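Local coordinates for protein succinate dehydrogenase subunit A (Mycolicibacterium smegmatis, PDB 7D6V) that probably oxidises succinate to fumarate as the FAD-carrying flavoprotein subunit of the respiratory complex Sdh1, feeding electrons towards quinone, at residues I178-F188 / P454-T465; R541-K552 / D589-V597. All coordinates share one frame; numbering follows the deposited sequence.

Contact 1: I178-F188 / P454-T465; sequences ILDDGKIAGAF and PKVSEAAVEDAT
With CG turned anti to the backbone N (chi1 177°), Phe188 carries its ring off strand 184-188 onto helix 458-465, while the same choice at Asp180 swings the carboxylate over the chain at Pro454 and Lys455. The ring lies obliquely on the helix: CE1 touches CG1 of Val461 at 3.7 Å, CD2 rests on CB of Ala464 at 3.6 Å, and CZ is near OG1 of Thr465. The small methyl of Ala464 lets so large a ring come close to the helix, and the hydroxyl of Thr465 donates a hydrogen bond to the carbonyl O of Val461, one turn back. Ile178 sends CG2 between CG1 of Val456, 4.0 Å away, and CB of Ala460.

At the hairpin end, Lys455 N donates to OD2 of Asp180 over 3.0 Å, nearly straight at 163° but meeting the carboxylate from above its plane. NZ of Lys183 forms a long salt bridge with the same oxygen. The puckered ring of Pro454 packs its CB against CB of Ala185, 4.1 Å away. Ala185 and Gly186 both face Ile178 in a classic beta bulge; Gly186 takes backbone angles that a side chain would not readily allow.

The helix thus lies over a beta-hairpin, its N-to-C direction 19° from that of strand 184-188, and Leu199 of the adjoining strand 197-200 extends the apolar floor beneath Val456 and Val461.

Contact 2: R541-K552 / D589-V597; sequences RNMLLVSECVAK and DPVVPDVTV
Helix 532-556, part of the C-terminal region of the flavoprotein, packs here on one strand of a two-stranded antiparallel hairpin and on the loop leading into it. At the loop, CG1 of Val591 meets CB of Leu544 at 4.1 Å, and Leu545 reaches across with CD1 to CG2 of Val592, 3.6 Å away. These branched apolar side chains suit a largely buried seam. Arg541, bent at chi3 (-76°), brings NH2 to the carbonyl O of Pro590 in a weak bond of 3.4 Å at the edge of its guanidinium, in plane.

Farther along, Asp594 sets its carboxylate against the side chains of Leu545, Glu548 and Cys549. OD2 lies 3.3 Å from SG of Cys549, and OD1 comes within 3.5 Å of OE2 of Glu548, two acceptors whose carboxylate planes stand 77° apart. Such closeness of like charges would be costly if both were ionised; a salt bridge from Lys516 to OE2 of Glu548 probably eases it, and a long one from NZ of Lys552 to OE1 may help. Lys552, extended beyond CG, stretches its NZ to the carbonyl O of Asp594 at 2.9 Å, almost in line with the C=O bond (161°).

Leu234 of helix 230-236 adjoins Leu545, Cys549 and Asp594, while Val585 and Cys583 line the partner strand 582-585: a helix packed against an antiparallel hairpin in the fumarate reductase flavoprotein C-terminal region.

In the fold
From the N terminus the chain first forms hairpin 178-188 within the FAD-binding domain, then runs through 265 residues before 454-465 returns to pack on it, closing the long loop of contact 1. Only afterwards does helix 532-556 appear, and contact 2 closes a much shorter loop of 36 residues between 541-552 and 589-597. The two therefore follow in series, neither nested nor crossed. Contact 1 ties a helix beyond the long excursion to the peripheral mixed sheet; contact 2 joins helix and hairpin of the C-terminal region. Their centres lie 22 Å apart, and their nearest atoms, about 7 Å apart, do not touch.

Contact 1: I178-F188 / P454-T465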
ATOM      1  N   ILE A 178      13.801  19.307 -24.473  1.00 19.50           N
ATOM      2  CA  ILE A 178      14.726  20.053 -25.315  1.00 19.50           C
ATOM      3  C   ILE A 178      14.706  19.470 -26.718  1.00 19.50           C
ATOM      4  O   ILE A 178      14.723  18.248 -26.904  1.00 19.50           O
ATOM      5  CB  ILE A 178      16.146  20.033 -24.719  1.00 19.50           C
ATOM      6  CG1 ILE A 178      16.115  20.480 -23.256  1.00 19.50           C
ATOM      7  CG2 ILE A 178      17.074  20.920 -25.525  1.00 19.50           C
ATOM      8  CD1 ILE A 178      15.646  21.898 -23.059  1.00 19.50           C
ATOM      9  N   LEU A 179      14.667  20.350 -27.712  1.00 22.52           N
ATOM     10  CA  LEU A 179      14.611  19.964 -29.112  1.00 22.52           C
ATOM     11  C   LEU A 179      15.854  20.461 -29.836  1.00 22.52           C
ATOM     12  O   LEU A 179      16.432  21.489 -29.475  1.00 22.52           O
ATOM     13  CB  LEU A 179      13.358  20.528 -29.788  1.00 22.52           C
ATOM     14  CG  LEU A 179      12.116  19.640 -29.866  1.00 22.52           C
ATOM     15  CD1 LEU A 179      11.710  19.129 -28.501  1.00 22.52           C
ATOM     16  CD2 LEU A 179      10.980  20.418 -30.490  1.00 22.52           C
ATOM     17  N   ASP A 180      16.267  19.716 -30.861  1.00 26.26           N
ATOM     18  CA  ASP A 180      17.401  20.111 -31.690  1.00 26.26           C
ATOM     19  C   ASP A 180      16.947  20.755 -32.996  1.00 26.26           C
ATOM     20  O   ASP A 180      17.261  21.919 -33.262  1.00 26.26           O
ATOM     21  CB  ASP A 180      18.287  18.891 -31.972  1.00 26.26           C
ATOM     22  CG  ASP A 180      19.607  19.260 -32.620  1.00 26.26           C
ATOM     23  OD1 ASP A 180      19.879  20.466 -32.790  1.00 26.26           O
ATOM     24  OD2 ASP A 180      20.376  18.336 -32.964  1.00 26.26           O
ATOM     25  N   ASP A 181      16.197  20.022 -33.810  1.00 27.98           N
ATOM     26  CA  ASP A 181      15.626  20.556 -35.042  1.00 27.98           C
ATOM     27  C   ASP A 181      14.198  20.035 -35.165  1.00 27.98           C
ATOM     28  O   ASP A 181      13.778  19.501 -36.192  1.00 27.98           O
ATOM     29  CB  ASP A 181      16.507  20.197 -36.240  1.00 27.98           C
ATOM     30  CG  ASP A 181      16.036  20.834 -37.542  1.00 27.98           C
ATOM     31  OD1 ASP A 181      16.568  21.907 -37.895  1.00 27.98           O
ATOM     32  OD2 ASP A 181      15.174  20.257 -38.235  1.00 27.98           O
ATOM     33  N   GLY A 182      13.439  20.159 -34.080  1.00 25.64           N
ATOM     34  CA  GLY A 182      12.143  19.537 -33.979  1.00 25.64           C
ATOM     35  C   GLY A 182      12.172  18.118 -33.462  1.00 25.64           C
ATOM     36  O   GLY A 182      11.104  17.526 -33.263  1.00 25.64           O
ATOM     37  N   LYS A 183      13.355  17.556 -33.240  1.00 24.04           N
ATOM     38  CA  LYS A 183      13.510  16.218 -32.698  1.00 24.04           C
ATOM     39  C   LYS A 183      13.901  16.293 -31.229  1.00 24.04           C
ATOM     40  O   LYS A 183      14.534  17.252 -30.788  1.00 24.04           O
ATOM     41  CB  LYS A 183      14.569  15.434 -33.474  1.00 24.04           C
ATOM     42  CG  LYS A 183      14.616  15.753 -34.952  1.00 24.04           C
ATOM     43  CD  LYS A 183      15.798  15.072 -35.616  1.00 24.04           C
ATOM     44  CE  LYS A 183      17.105  15.463 -34.945  1.00 24.04           C
ATOM     45  NZ  LYS A 183      17.541  16.838 -35.312  1.00 24.04           N
ATOM     46  N   ILE A 184      13.512  15.267 -30.473  1.00 20.40           N
ATOM     47  CA  ILE A 184      13.850  15.215 -29.058  1.00 20.40           C
ATOM     48  C   ILE A 184      15.359  15.175 -28.896  1.00 20.40           C
ATOM     49  O   ILE A 184      16.051  14.383 -29.545  1.00 20.40           O
ATOM     50  CB  ILE A 184      13.188  13.997 -28.397  1.00 20.40           C
ATOM     51  CG1 ILE A 184      11.689  14.236 -28.211  1.00 20.40           C
ATOM     52  CG2 ILE A 184      13.860  13.667 -27.076  1.00 20.40           C
ATOM     53  CD1 ILE A 184      11.357  15.471 -27.419  1.00 20.40           C
ATOM     54  N   ALA A 185      15.881  16.039 -28.027  1.00 20.06           N
ATOM     55  CA  ALA A 185      17.296  16.050 -27.697  1.00 20.06           C
ATOM     56  C   ALA A 185      17.574  15.828 -26.220  1.00 20.06           C
ATOM     57  O   ALA A 185      18.732  15.605 -25.858  1.00 20.06           O
ATOM     58  CB  ALA A 185      17.944  17.373 -28.133  1.00 20.06           C
ATOM     59  N   GLY A 186      16.563  15.876 -25.369  1.00 17.90           N
ATOM     60  CA  GLY A 186      16.761  15.635 -23.957  1.00 17.90           C
ATOM     61  C   GLY A 186      15.644  16.245 -23.137  1.00 17.90           C
ATOM     62  O   GLY A 186      14.708  16.844 -23.662  1.00 17.90           O
ATOM     63  N   ALA A 187      15.770  16.073 -21.824  1.00 16.26           N
ATOM     64  CA  ALA A 187      14.794  16.570 -20.867  1.00 16.26           C
ATOM     65  C   ALA A 187      15.492  17.407 -19.808  1.00 16.26           C
ATOM     66  O   ALA A 187      16.608  17.093 -19.390  1.00 16.26           O
ATOM     67  CB  ALA A 187      14.031  15.421 -20.203  1.00 16.26           C
ATOM     68  N   PHE A 188      14.826  18.473 -19.377  1.00 16.36           N
ATOM     69  CA  PHE A 188      15.339  19.384 -18.367  1.00 16.36           C
ATOM     70  C   PHE A 188      14.394  19.394 -17.174  1.00 16.36           C
ATOM     71  O   PHE A 188      13.175  19.460 -17.343  1.00 16.36           O
ATOM     72  CB  PHE A 188      15.496  20.796 -18.943  1.00 16.36           C
ATOM     73  CG  PHE A 188      15.960  21.817 -17.947  1.00 16.36           C
ATOM     74  CD1 PHE A 188      17.309  22.023 -17.724  1.00 16.36           C
ATOM     75  CD2 PHE A 188      15.049  22.584 -17.244  1.00 16.36           C
ATOM     76  CE1 PHE A 188      17.736  22.965 -16.815  1.00 16.36           C
ATOM     77  CE2 PHE A 188      15.473  23.522 -16.331  1.00 16.36           C
ATOM     78  CZ  PHE A 188      16.817  23.713 -16.120  1.00 16.36           C
ATOM     79  N   PRO A 454      20.933  13.873 -31.812  1.00 25.67           N
ATOM     80  CA  PRO A 454      20.673  15.309 -31.676  1.00 25.67           C
ATOM     81  C   PRO A 454      21.363  15.893 -30.454  1.00 25.67           C
ATOM     82  O   PRO A 454      21.557  15.223 -29.439  1.00 25.67           O
ATOM     83  CB  PRO A 454      19.147  15.382 -31.548  1.00 25.67           C
ATOM     84  CG  PRO A 454      18.728  14.009 -31.139  1.00 25.67           C
ATOM     85  CD  PRO A 454      19.696  13.078 -31.770  1.00 25.67           C
ATOM     86  N   LYS A 455      21.726  17.166 -30.561  1.00 26.62           N
ATOM     87  CA  LYS A 455      22.521  17.857 -29.557  1.00 26.62           C
ATOM     88  C   LYS A 455      21.692  18.922 -28.855  1.00 26.62           C
ATOM     89  O   LYS A 455      20.971  19.688 -29.501  1.00 26.62           O
ATOM     90  CB  LYS A 455      23.753  18.496 -30.198  1.00 26.62           C
ATOM     91  CG  LYS A 455      24.736  17.487 -30.753  1.00 26.62           C
ATOM     92  CD  LYS A 455      25.947  18.161 -31.369  1.00 26.62           C
ATOM     93  CE  LYS A 455      26.960  17.130 -31.835  1.00 26.62           C
ATOM     94  NZ  LYS A 455      26.442  16.319 -32.967  1.00 26.62           N
ATOM     95  N   VAL A 456      21.800  18.969 -27.526  1.00 24.55           N
ATOM     96  CA  VAL A 456      21.128  20.009 -26.758  1.00 24.55           C
ATOM     97  C   VAL A 456      21.861  21.333 -26.933  1.00 24.55           C
ATOM     98  O   VAL A 456      23.097  21.394 -26.906  1.00 24.55           O
ATOM     99  CB  VAL A 456      21.031  19.620 -25.272  1.00 24.55           C
ATOM    100  CG1 VAL A 456      20.163  18.396 -25.102  1.00 24.55           C
ATOM    101  CG2 VAL A 456      22.408  19.369 -24.689  1.00 24.55           C
ATOM    102  N   SER A 457      21.096  22.399 -27.138  1.00 26.80           N
ATOM    103  CA  SER A 457      21.641  23.743 -27.241  1.00 26.80           C
ATOM    104  C   SER A 457      21.571  24.436 -25.887  1.00 26.80           C
ATOM    105  O   SER A 457      20.644  24.217 -25.105  1.00 26.80           O
ATOM    106  CB  SER A 457      20.888  24.564 -28.287  1.00 26.80           C
ATOM    107  OG  SER A 457      19.561  24.826 -27.867  1.00 26.80           O
ATOM    108  N   GLU A 458      22.569  25.279 -25.617  1.00 27.97           N
ATOM    109  CA  GLU A 458      22.637  25.942 -24.320  1.00 27.97           C
ATOM    110  C   GLU A 458      21.577  27.026 -24.176  1.00 27.97           C
ATOM    111  O   GLU A 458      21.140  27.316 -23.056  1.00 27.97           O
ATOM    112  CB  GLU A 458      24.035  26.523 -24.106  1.00 27.97           C
ATOM    113  CG  GLU A 458      25.186  25.530 -24.302  1.00 27.97           C
ATOM    114  CD  GLU A 458      24.951  24.160 -23.667  1.00 27.97           C
ATOM    115  OE1 GLU A 458      24.269  24.071 -22.621  1.00 27.97           O
ATOM    116  OE2 GLU A 458      25.454  23.160 -24.223  1.00 27.97           O
ATOM    117  N   ALA A 459      21.150  27.631 -25.287  1.00 26.47           N
ATOM    118  CA  ALA A 459      20.122  28.665 -25.222  1.00 26.47           C
ATOM    119  C   ALA A 459      18.802  28.105 -24.706  1.00 26.47           C
ATOM    120  O   ALA A 459      18.108  28.759 -23.918  1.00 26.47           O
ATOM    121  CB  ALA A 459      19.934  29.303 -26.597  1.00 26.47           C
ATOM    122  N   ALA A 460      18.433  26.901 -25.146  1.00 24.49           N
ATOM    123  CA  ALA A 460      17.205  26.280 -24.659  1.00 24.49           C
ATOM    124  C   ALA A 460      17.282  25.999 -23.164  1.00 24.49           C
ATOM    125  O   ALA A 460      16.298  26.180 -22.436  1.00 24.49           O
ATOM    126  CB  ALA A 460      16.926  24.994 -25.434  1.00 24.49           C
ATOM    127  N   VAL A 461      18.446  25.558 -22.688  1.00 23.88           N
ATOM    128  CA  VAL A 461      18.612  25.289 -21.264  1.00 23.88           C
ATOM    129  C   VAL A 461      18.527  26.581 -20.463  1.00 23.88           C
ATOM    130  O   VAL A 461      17.932  26.616 -19.379  1.00 23.88           O
ATOM    131  CB  VAL A 461      19.936  24.549 -21.014  1.00 23.88           C
ATOM    132  CG1 VAL A 461      20.002  24.057 -19.584  1.00 23.88           C
ATOM    133  CG2 VAL A 461      20.068  23.387 -21.973  1.00 23.88           C
ATOM    134  N   GLU A 462      19.119  27.662 -20.977  1.00 25.79           N
ATOM    135  CA  GLU A 462      19.009  28.950 -20.302  1.00 25.79           C
ATOM    136  C   GLU A 462      17.564  29.428 -20.255  1.00 25.79           C
ATOM    137  O   GLU A 462      17.111  29.960 -19.234  1.00 25.79           O
ATOM    138  CB  GLU A 462      19.894  29.986 -20.992  1.00 25.79           C
ATOM    139  CG  GLU A 462      21.376  29.674 -20.921  1.00 25.79           C
ATOM    140  CD  GLU A 462      22.155  30.298 -22.061  1.00 25.79           C
ATOM    141  OE1 GLU A 462      23.355  29.985 -22.205  1.00 25.79           O
ATOM    142  OE2 GLU A 462      21.566  31.102 -22.815  1.00 25.79           O
ATOM    143  N   ASP A 463      16.826  29.248 -21.352  1.00 23.92           N
ATOM    144  CA  ASP A 463      15.417  29.628 -21.369  1.00 23.92           C
ATOM    145  C   ASP A 463      14.618  28.839 -20.340  1.00 23.92           C
ATOM    146  O   ASP A 463      13.789  29.406 -19.618  1.00 23.92           O
ATOM    147  CB  ASP A 463      14.837  29.421 -22.766  1.00 23.92           C
ATOM    148  CG  ASP A 463      15.094  30.594 -23.683  1.00 23.92           C
ATOM    149  OD1 ASP A 463      15.003  31.747 -23.213  1.00 23.92           O
ATOM    150  OD2 ASP A 463      15.387  30.364 -24.875  1.00 23.92           O
ATOM    151  N   ALA A 464      14.853  27.527 -20.262  1.00 20.72           N
ATOM    152  CA  ALA A 464      14.133  26.706 -19.292  1.00 20.72           C
ATOM    153  C   ALA A 464      14.480  27.106 -17.863  1.00 20.72           C
ATOM    154  O   ALA A 464      13.602  27.149 -16.990  1.00 20.72           O
ATOM    155  CB  ALA A 464      14.436  25.230 -19.530  1.00 20.72           C
ATOM    156  N   THR A 465      15.756  27.395 -17.605  1.00 21.30           N
ATOM    157  CA  THR A 465      16.171  27.845 -16.281  1.00 21.30           C
ATOM    158  C   THR A 465      15.484  29.152 -15.906  1.00 21.30           C
ATOM    159  O   THR A 465      14.984  29.309 -14.785  1.00 21.30           O
ATOM    160  CB  THR A 465      17.690  28.008 -16.247  1.00 21.30           C
ATOM    161  OG1 THR A 465      18.307  26.819 -16.746  1.00 21.30           O
ATOM    162  CG2 THR A 465      18.170  28.263 -14.839  1.00 21.30           C
TER

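Contact 2: R541-K552 / D589-V597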
ATOM      1  N   ARG A 541       1.216  25.977 -14.812  1.00 18.84           N
ATOM      2  CA  ARG A 541       1.217  26.291 -16.239  1.00 18.84           C
ATOM      3  C   ARG A 541       0.751  25.097 -17.070  1.00 18.84           C
ATOM      4  O   ARG A 541      -0.040  25.254 -18.013  1.00 18.84           O
ATOM      5  CB  ARG A 541       2.607  26.777 -16.668  1.00 18.84           C
ATOM      6  CG  ARG A 541       3.680  25.706 -16.776  1.00 18.84           C
ATOM      7  CD  ARG A 541       5.056  26.304 -17.013  1.00 18.84           C
ATOM      8  NE  ARG A 541       5.251  26.759 -18.386  1.00 18.84           N
ATOM      9  CZ  ARG A 541       6.178  26.278 -19.209  1.00 18.84           C
ATOM     10  NH1 ARG A 541       6.996  25.320 -18.802  1.00 18.84           N
ATOM     11  NH2 ARG A 541       6.288  26.756 -20.438  1.00 18.84           N
ATOM     12  N   ASN A 542       1.199  23.891 -16.710  1.00 18.26           N
ATOM     13  CA  ASN A 542       0.700  22.688 -17.363  1.00 18.26           C
ATOM     14  C   ASN A 542      -0.790  22.517 -17.117  1.00 18.26           C
ATOM     15  O   ASN A 542      -1.542  22.155 -18.032  1.00 18.26           O
ATOM     16  CB  ASN A 542       1.462  21.463 -16.864  1.00 18.26           C
ATOM     17  CG  ASN A 542       2.958  21.652 -16.910  1.00 18.26           C
ATOM     18  OD1 ASN A 542       3.492  22.222 -17.858  1.00 18.26           O
ATOM     19  ND2 ASN A 542       3.644  21.175 -15.883  1.00 18.26           N
ATOM     20  N   MET A 543      -1.232  22.770 -15.884  1.00 19.47           N
ATOM     21  CA  MET A 543      -2.654  22.632 -15.583  1.00 19.47           C
ATOM     22  C   MET A 543      -3.490  23.611 -16.399  1.00 19.47           C
ATOM     23  O   MET A 543      -4.554  23.248 -16.911  1.00 19.47           O
ATOM     24  CB  MET A 543      -2.897  22.816 -14.087  1.00 19.47           C
ATOM     25  CG  MET A 543      -2.792  21.523 -13.301  1.00 19.47           C
ATOM     26  SD  MET A 543      -3.290  21.668 -11.580  1.00 19.47           S
ATOM     27  CE  MET A 543      -1.778  22.264 -10.836  1.00 19.47           C
ATOM     28  N   LEU A 544      -3.018  24.851 -16.546  1.00 19.85           N
ATOM     29  CA  LEU A 544      -3.753  25.840 -17.329  1.00 19.85           C
ATOM     30  C   LEU A 544      -3.824  25.447 -18.798  1.00 19.85           C
ATOM     31  O   LEU A 544      -4.884  25.569 -19.429  1.00 19.85           O
ATOM     32  CB  LEU A 544      -3.107  27.215 -17.174  1.00 19.85           C
ATOM     33  CG  LEU A 544      -3.299  27.929 -15.834  1.00 19.85           C
ATOM     34  CD1 LEU A 544      -2.372  29.127 -15.726  1.00 19.85           C
ATOM     35  CD2 LEU A 544      -4.743  28.351 -15.649  1.00 19.85           C
ATOM     36  N   LEU A 545      -2.711  24.969 -19.361  1.00 19.65           N
ATOM     37  CA  LEU A 545      -2.715  24.551 -20.761  1.00 19.65           C
ATOM     38  C   LEU A 545      -3.683  23.392 -20.988  1.00 19.65           C
ATOM     39  O   LEU A 545      -4.478  23.399 -21.941  1.00 19.65           O
ATOM     40  CB  LEU A 545      -1.298  24.172 -21.186  1.00 19.65           C
ATOM     41  CG  LEU A 545      -1.035  23.977 -22.677  1.00 19.65           C
ATOM     42  CD1 LEU A 545      -1.344  25.247 -23.424  1.00 19.65           C
ATOM     43  CD2 LEU A 545       0.400  23.555 -22.914  1.00 19.65           C
ATOM     44  N   VAL A 546      -3.645  22.394 -20.103  1.00 19.81           N
ATOM     45  CA  VAL A 546      -4.518  21.235 -20.261  1.00 19.81           C
ATOM     46  C   VAL A 546      -5.979  21.633 -20.086  1.00 19.81           C
ATOM     47  O   VAL A 546      -6.860  21.129 -20.792  1.00 19.81           O
ATOM     48  CB  VAL A 546      -4.102  20.123 -19.283  1.00 19.81           C
ATOM     49  CG1 VAL A 546      -5.158  19.039 -19.222  1.00 19.81           C
ATOM     50  CG2 VAL A 546      -2.768  19.534 -19.702  1.00 19.81           C
ATOM     51  N   SER A 547      -6.262  22.543 -19.149  1.00 20.96           N
ATOM     52  CA  SER A 547      -7.632  23.003 -18.958  1.00 20.96           C
ATOM     53  C   SER A 547      -8.152  23.729 -20.191  1.00 20.96           C
ATOM     54  O   SER A 547      -9.305  23.532 -20.594  1.00 20.96           O
ATOM     55  CB  SER A 547      -7.715  23.906 -17.730  1.00 20.96           C
ATOM     56  OG  SER A 547      -7.158  23.269 -16.597  1.00 20.96           O
ATOM     57  N   GLU A 548      -7.318  24.575 -20.804  1.00 22.78           N
ATOM     58  CA  GLU A 548      -7.736  25.238 -22.035  1.00 22.78           C
ATOM     59  C   GLU A 548      -8.042  24.223 -23.129  1.00 22.78           C
ATOM     60  O   GLU A 548      -9.049  24.348 -23.841  1.00 22.78           O
ATOM     61  CB  GLU A 548      -6.658  26.218 -22.499  1.00 22.78           C
ATOM     62  CG  GLU A 548      -7.138  27.235 -23.521  1.00 22.78           C
ATOM     63  CD  GLU A 548      -6.015  28.110 -24.046  1.00 22.78           C
ATOM     64  OE1 GLU A 548      -6.188  28.723 -25.121  1.00 22.78           O
ATOM     65  OE2 GLU A 548      -4.958  28.188 -23.384  1.00 22.78           O
ATOM     66  N   CYS A 549      -7.190  23.204 -23.268  1.00 21.79           N
ATOM     67  CA  CYS A 549      -7.429  22.179 -24.282  1.00 21.79           C
ATOM     68  C   CYS A 549      -8.748  21.455 -24.036  1.00 21.79           C
ATOM     69  O   CYS A 549      -9.546  21.254 -24.963  1.00 21.79           O
ATOM     70  CB  CYS A 549      -6.269  21.184 -24.302  1.00 21.79           C
ATOM     71  SG  CYS A 549      -4.865  21.695 -25.296  1.00 21.79           S
ATOM     72  N   VAL A 550      -8.993  21.059 -22.786  1.00 20.83           N
ATOM     73  CA  VAL A 550     -10.211  20.326 -22.450  1.00 20.83           C
ATOM     74  C   VAL A 550     -11.441  21.176 -22.737  1.00 20.83           C
ATOM     75  O   VAL A 550     -12.421  20.705 -23.329  1.00 20.83           O
ATOM     76  CB  VAL A 550     -10.174  19.869 -20.981  1.00 20.83           C
ATOM     77  CG1 VAL A 550     -11.525  19.332 -20.559  1.00 20.83           C
ATOM     78  CG2 VAL A 550      -9.106  18.814 -20.783  1.00 20.83           C
ATOM     79  N   ALA A 551     -11.407  22.447 -22.327  1.00 21.27           N
ATOM     80  CA  ALA A 551     -12.559  23.316 -22.528  1.00 21.27           C
ATOM     81  C   ALA A 551     -12.839  23.541 -24.008  1.00 21.27           C
ATOM     82  O   ALA A 551     -13.998  23.515 -24.438  1.00 21.27           O
ATOM     83  CB  ALA A 551     -12.341  24.647 -21.814  1.00 21.27           C
ATOM     84  N   LYS A 552     -11.793  23.757 -24.810  1.00 22.18           N
ATOM     85  CA  LYS A 552     -12.017  23.999 -26.231  1.00 22.18           C
ATOM     86  C   LYS A 552     -12.547  22.753 -26.934  1.00 22.18           C
ATOM     87  O   LYS A 552     -13.451  22.848 -27.776  1.00 22.18           O
ATOM     88  CB  LYS A 552     -10.732  24.493 -26.888  1.00 22.18           C
ATOM     89  CG  LYS A 552     -10.399  25.926 -26.537  1.00 22.18           C
ATOM     90  CD  LYS A 552      -9.337  26.492 -27.453  1.00 22.18           C
ATOM     91  CE  LYS A 552      -9.203  27.989 -27.256  1.00 22.18           C
ATOM     92  NZ  LYS A 552      -8.370  28.605 -28.317  1.00 22.18           N
ATOM     93  N   ASP A 589       3.936  32.857 -25.227  1.00 32.62           N
ATOM     94  CA  ASP A 589       4.402  32.269 -23.977  1.00 32.62           C
ATOM     95  C   ASP A 589       3.869  33.047 -22.782  1.00 32.62           C
ATOM     96  O   ASP A 589       3.276  34.118 -22.932  1.00 32.62           O
ATOM     97  CB  ASP A 589       5.930  32.242 -23.979  1.00 32.62           C
ATOM     98  CG  ASP A 589       6.490  31.237 -24.955  1.00 32.62           C
ATOM     99  OD1 ASP A 589       5.825  30.210 -25.193  1.00 32.62           O
ATOM    100  OD2 ASP A 589       7.591  31.476 -25.488  1.00 32.62           O
ATOM    101  N   PRO A 590       4.061  32.534 -21.545  1.00 30.59           N
ATOM    102  CA  PRO A 590       4.578  31.226 -21.105  1.00 30.59           C
ATOM    103  C   PRO A 590       3.495  30.161 -20.988  1.00 30.59           C
ATOM    104  O   PRO A 590       3.796  29.003 -20.705  1.00 30.59           O
ATOM    105  CB  PRO A 590       5.180  31.522 -19.724  1.00 30.59           C
ATOM    106  CG  PRO A 590       5.176  33.013 -19.585  1.00 30.59           C
ATOM    107  CD  PRO A 590       4.046  33.492 -20.432  1.00 30.59           C
ATOM    108  N   VAL A 591       2.245  30.560 -21.194  1.00 27.24           N
ATOM    109  CA  VAL A 591       1.129  29.632 -21.330  1.00 27.24           C
ATOM    110  C   VAL A 591       0.582  29.846 -22.732  1.00 27.24           C
ATOM    111  O   VAL A 591      -0.147  30.812 -22.988  1.00 27.24           O
ATOM    112  CB  VAL A 591       0.051  29.841 -20.263  1.00 27.24           C
ATOM    113  CG1 VAL A 591      -0.998  28.748 -20.367  1.00 27.24           C
ATOM    114  CG2 VAL A 591       0.670  29.852 -18.878  1.00 27.24           C
ATOM    115  N   VAL A 592       0.939  28.952 -23.644  1.00 27.11           N
ATOM    116  CA  VAL A 592       0.621  29.089 -25.061  1.00 27.11           C
ATOM    117  C   VAL A 592      -0.866  28.866 -25.315  1.00 27.11           C
ATOM    118  O   VAL A 592      -1.538  28.195 -24.520  1.00 27.11           O
ATOM    119  CB  VAL A 592       1.484  28.129 -25.889  1.00 27.11           C
ATOM    120  CG1 VAL A 592       2.944  28.477 -25.723  1.00 27.11           C
ATOM    121  CG2 VAL A 592       1.265  26.722 -25.410  1.00 27.11           C
ATOM    122  N   PRO A 593      -1.424  29.428 -26.383  1.00 26.93           N
ATOM    123  CA  PRO A 593      -2.801  29.118 -26.766  1.00 26.93           C
ATOM    124  C   PRO A 593      -2.869  27.933 -27.720  1.00 26.93           C
ATOM    125  O   PRO A 593      -1.905  27.587 -28.403  1.00 26.93           O
ATOM    126  CB  PRO A 593      -3.273  30.405 -27.456  1.00 26.93           C
ATOM    127  CG  PRO A 593      -2.039  31.051 -27.959  1.00 26.93           C
ATOM    128  CD  PRO A 593      -0.857  30.517 -27.190  1.00 26.93           C
ATOM    129  N   ASP A 594      -4.044  27.311 -27.752  1.00 25.18           N
ATOM    130  CA  ASP A 594      -4.256  26.085 -28.502  1.00 25.18           C
ATOM    131  C   ASP A 594      -5.294  26.284 -29.595  1.00 25.18           C
ATOM    132  O   ASP A 594      -6.215  27.094 -29.467  1.00 25.18           O
ATOM    133  CB  ASP A 594      -4.700  24.947 -27.583  1.00 25.18           C
ATOM    134  CG  ASP A 594      -3.813  24.803 -26.372  1.00 25.18           C
ATOM    135  OD1 ASP A 594      -4.107  25.443 -25.341  1.00 25.18           O
ATOM    136  OD2 ASP A 594      -2.821  24.049 -26.448  1.00 25.18           O
ATOM    137  N   VAL A 595      -5.125  25.528 -30.674  1.00 25.09           N
ATOM    138  CA  VAL A 595      -6.096  25.428 -31.753  1.00 25.09           C
ATOM    139  C   VAL A 595      -6.528  23.974 -31.855  1.00 25.09           C
ATOM    140  O   VAL A 595      -5.683  23.071 -31.845  1.00 25.09           O
ATOM    141  CB  VAL A 595      -5.519  25.929 -33.090  1.00 25.09           C
ATOM    142  CG1 VAL A 595      -6.317  25.383 -34.257  1.00 25.09           C
ATOM    143  CG2 VAL A 595      -5.521  27.436 -33.122  1.00 25.09           C
ATOM    144  N   THR A 596      -7.837  23.749 -31.924  1.00 24.41           N
ATOM    145  CA  THR A 596      -8.403  22.416 -32.057  1.00 24.41           C
ATOM    146  C   THR A 596      -8.985  22.257 -33.456  1.00 24.41           C
ATOM    147  O   THR A 596      -9.758  23.105 -33.912  1.00 24.41           O
ATOM    148  CB  THR A 596      -9.473  22.171 -30.992  1.00 24.41           C
ATOM    149  OG1 THR A 596      -8.992  22.627 -29.724  1.00 24.41           O
ATOM    150  CG2 THR A 596      -9.759  20.699 -30.873  1.00 24.41           C
ATOM    151  N   VAL A 597      -8.608  21.172 -34.129  1.00 25.51           N
ATOM    152  CA  VAL A 597      -8.969  20.912 -35.515  1.00 25.51           C
ATOM    153  C   VAL A 597      -9.754  19.601 -35.551  1.00 25.51           C
ATOM    154  O   VAL A 597      -9.853  18.889 -34.556  1.00 25.51           O
ATOM    155  CB  VAL A 597      -7.724  20.857 -36.429  1.00 25.51           C
ATOM    156  CG1 VAL A 597      -8.097  20.942 -37.905  1.00 25.51           C
ATOM    157  CG2 VAL A 597      -6.750  21.966 -36.063  1.00 25.51           C
TER